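Local atomic coordinates of CYTH domain-containing protein (Pyrococcus horikoshii, PDB entry 2DC4), a protein that is of unknown function but carries a CYTH domain, the fold of class IV adenylyl cyclases and thiamine triphosphatases, and probably binds a phosphorylated ligand in its barrel. Residues V98-W103 and K157-L162. Numbering follows the deposited sequence.
Sequences VKKRRW and KLYIEL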
loop_
_atom_site.group_PDB
_atom_site.type_symbol
_atom_site.label_atom_id
_atom_site.label_comp_id
_atom_site.label_asym_id
_atom_site.label_seq_id
_atom_site.Cartn_x
_atom_site.Cartn_y
_atom_site.Cartn_z
ATOM N N VAL A 98 -10.075 -14.654 -4.628
ATOM C CA VAL A 98 -10.787 -14.744 -5.896
ATOM C C VAL A 98 -9.776 -14.762 -7.028
ATOM O O VAL A 98 -8.934 -13.869 -7.129
ATOM C CB VAL A 98 -11.738 -13.544 -6.118
ATOM C CG1 VAL A 98 -12.400 -13.660 -7.492
ATOM C CG2 VAL A 98 -12.795 -13.494 -5.022
ATOM N N LYS A 99 -9.861 -15.780 -7.877
ATOM C CA LYS A 99 -8.957 -15.905 -9.007
ATOM C C LYS A 99 -9.777 -15.867 -10.282
ATOM O O LYS A 99 -10.759 -16.598 -10.422
ATOM C CB LYS A 99 -8.180 -17.218 -8.932
ATOM C CG LYS A 99 -7.280 -17.328 -7.709
ATOM C CD LYS A 99 -6.514 -18.645 -7.696
ATOM C CE LYS A 99 -5.573 -18.760 -8.887
ATOM N NZ LYS A 99 -4.563 -17.663 -8.910
ATOM N N LYS A 100 -9.383 -15.017 -11.218
ATOM C CA LYS A 100 -10.139 -14.927 -12.454
ATOM C C LYS A 100 -9.283 -14.506 -13.632
ATOM O O LYS A 100 -8.189 -13.970 -13.463
ATOM C CB LYS A 100 -11.278 -13.922 -12.286
ATOM C CG LYS A 100 -10.812 -12.471 -12.342
ATOM C CD LYS A 100 -11.986 -11.498 -12.346
ATOM C CE LYS A 100 -12.447 -11.142 -10.939
ATOM N NZ LYS A 100 -11.477 -10.229 -10.254
ATOM N N ARG A 101 -9.791 -14.771 -14.830
ATOM C CA ARG A 101 -9.118 -14.366 -16.051
ATOM C C ARG A 101 -10.103 -13.359 -16.640
ATOM O O ARG A 101 -11.242 -13.703 -16.948
ATOM C CB ARG A 101 -8.935 -15.560 -16.984
ATOM C CG ARG A 101 -7.877 -15.356 -18.043
ATOM C CD ARG A 101 -7.096 -16.645 -18.274
ATOM N NE ARG A 101 -5.892 -16.430 -19.070
ATOM C CZ ARG A 101 -5.883 -16.267 -20.389
ATOM N NH1 ARG A 101 -7.018 -16.295 -21.071
ATOM N NH2 ARG A 101 -4.735 -16.080 -21.026
ATOM N N ARG A 102 -9.665 -12.109 -16.774
ATOM C CA ARG A 102 -10.527 -11.043 -17.273
ATOM C C ARG A 102 -10.183 -10.523 -18.664
ATOM O O ARG A 102 -9.033 -10.182 -18.952
ATOM C CB ARG A 102 -10.506 -9.878 -16.275
ATOM C CG ARG A 102 -11.269 -8.633 -16.722
ATOM C CD ARG A 102 -11.200 -7.546 -15.650
ATOM N NE ARG A 102 -11.997 -7.893 -14.476
ATOM C CZ ARG A 102 -12.040 -7.181 -13.353
ATOM N NH1 ARG A 102 -11.327 -6.069 -13.236
ATOM N NH2 ARG A 102 -12.798 -7.582 -12.341
ATOM N N TRP A 103 -11.200 -10.481 -19.525
ATOM C CA TRP A 103 -11.088 -9.968 -20.885
ATOM C C TRP A 103 -11.675 -8.562 -20.820
ATOM O O TRP A 103 -12.840 -8.392 -20.462
ATOM C CB TRP A 103 -11.926 -10.817 -21.841
ATOM C CG TRP A 103 -11.206 -11.986 -22.413
ATOM C CD1 TRP A 103 -10.698 -12.096 -23.676
ATOM C CD2 TRP A 103 -10.917 -13.218 -21.756
ATOM N NE1 TRP A 103 -10.114 -13.322 -23.845
ATOM C CE2 TRP A 103 -10.232 -14.034 -22.680
ATOM C CE3 TRP A 103 -11.170 -13.718 -20.472
ATOM C CZ2 TRP A 103 -9.796 -15.322 -22.366
ATOM C CZ3 TRP A 103 -10.737 -15.001 -20.157
ATOM C CH2 TRP A 103 -10.058 -15.788 -21.101
ATOM N N LYS A 157 -24.700 -10.498 -6.270
ATOM C CA LYS A 157 -23.607 -10.889 -5.390
ATOM C C LYS A 157 -22.213 -10.487 -5.855
ATOM O O LYS A 157 -21.920 -10.457 -7.049
ATOM C CB LYS A 157 -23.639 -12.400 -5.155
ATOM C CG LYS A 157 -24.844 -12.888 -4.363
ATOM C CD LYS A 157 -24.751 -14.388 -4.107
ATOM C CE LYS A 157 -25.853 -14.865 -3.176
ATOM N NZ LYS A 157 -25.720 -16.318 -2.861
ATOM N N LEU A 158 -21.358 -10.178 -4.886
ATOM C CA LEU A 158 -19.977 -9.801 -5.166
ATOM C C LEU A 158 -19.195 -11.081 -5.440
ATOM O O LEU A 158 -19.592 -12.158 -5.009
ATOM C CB LEU A 158 -19.381 -9.088 -3.952
ATOM C CG LEU A 158 -20.182 -7.895 -3.431
ATOM C CD1 LEU A 158 -19.570 -7.395 -2.127
ATOM C CD2 LEU A 158 -20.200 -6.796 -4.484
ATOM N N TYR A 159 -18.078 -10.965 -6.148
ATOM C CA TYR A 159 -17.273 -12.134 -6.458
ATOM C C TYR A 159 -16.801 -12.875 -5.216
ATOM O O TYR A 159 -16.729 -14.101 -5.217
ATOM C CB TYR A 159 -16.072 -11.734 -7.321
ATOM C CG TYR A 159 -16.460 -11.410 -8.743
ATOM C CD1 TYR A 159 -16.040 -10.229 -9.355
ATOM C CD2 TYR A 159 -17.275 -12.277 -9.472
ATOM C CE1 TYR A 159 -16.435 -9.917 -10.664
ATOM C CE2 TYR A 159 -17.668 -11.977 -10.771
ATOM C CZ TYR A 159 -17.249 -10.796 -11.359
ATOM O OH TYR A 159 -17.669 -10.490 -12.637
ATOM N N ILE A 160 -16.487 -12.140 -4.155
ATOM C CA ILE A 160 -16.027 -12.784 -2.932
ATOM C C ILE A 160 -17.162 -13.602 -2.292
ATOM O O ILE A 160 -16.912 -14.549 -1.547
ATOM C CB ILE A 160 -15.436 -11.731 -1.938
ATOM C CG1 ILE A 160 -14.815 -12.434 -0.725
ATOM C CG2 ILE A 160 -16.513 -10.741 -1.512
ATOM C CD1 ILE A 160 -13.697 -13.412 -1.076
ATOM N N GLU A 161 -18.408 -13.255 -2.612
ATOM C CA GLU A 161 -19.565 -13.988 -2.087
ATOM C C GLU A 161 -19.951 -15.144 -3.023
ATOM O O GLU A 161 -20.618 -16.093 -2.611
ATOM C CB GLU A 161 -20.778 -13.057 -1.936
ATOM C CG GLU A 161 -20.548 -11.806 -1.092
ATOM C CD GLU A 161 -21.784 -10.913 -1.001
ATOM O OE1 GLU A 161 -22.359 -10.553 -2.057
ATOM O OE2 GLU A 161 -22.179 -10.563 0.134
ATOM N N LEU A 162 -19.528 -15.061 -4.281
ATOM C CA LEU A 162 -19.851 -16.076 -5.282
ATOM C C LEU A 162 -18.954 -17.307 -5.318
ATOM O O LEU A 162 -19.408 -18.390 -5.682
ATOM C CB LEU A 162 -19.871 -15.442 -6.677
ATOM C CG LEU A 162 -21.015 -14.462 -6.943
ATOM C CD1 LEU A 162 -20.678 -13.570 -8.125
ATOM C CD2 LEU A 162 -22.300 -15.244 -7.187
#
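Val98 on barrel strand 94-107 meets Ile160 on the short helix 159-162, their CA atoms 6.3 Å apart, with no hydrogen bond joining the two segments. The closed antiparallel barrel is that of the CYTH domain, and here the C-terminal helical turn packs against the first half of the strand and sends the buried Tyr159 side chain toward it. Val98 does most of the touching from the strand side: CG2 lies 3.9 Å from Ile160 CA. Its CG1, anti to the backbone N (chi1 177°), approaches Tyr159 CB at 4.1 Å. Ile160 starts to one side of the strand, yet its CD1 comes back to within 4.0 Å of Val98 CG2. The helix opens at its N-cap, Leu158, whose N donates to Glu161 OE1 in a nearly straight bond (171°). Beyond the ring, Tyr159 OH is hydrogen-bonded to Asp125 and Asn115, which hold the buried phenol at its far end, and Lys6 makes a cation-pi contact with the ring. With Lys100, these residues form a polar, charged cluster, consistent with the ligand-binding tunnel inside CYTH barrels. Two residues further along the strand from Val98, Lys100 crosses the Tyr159 side chain at about a right angle. Bends at chi3 and chi4 turn the Lys100 amine to Gln31 OE1, while its CE meets the tyrosine ring obliquely, 4.0 Å from Tyr159 CD1.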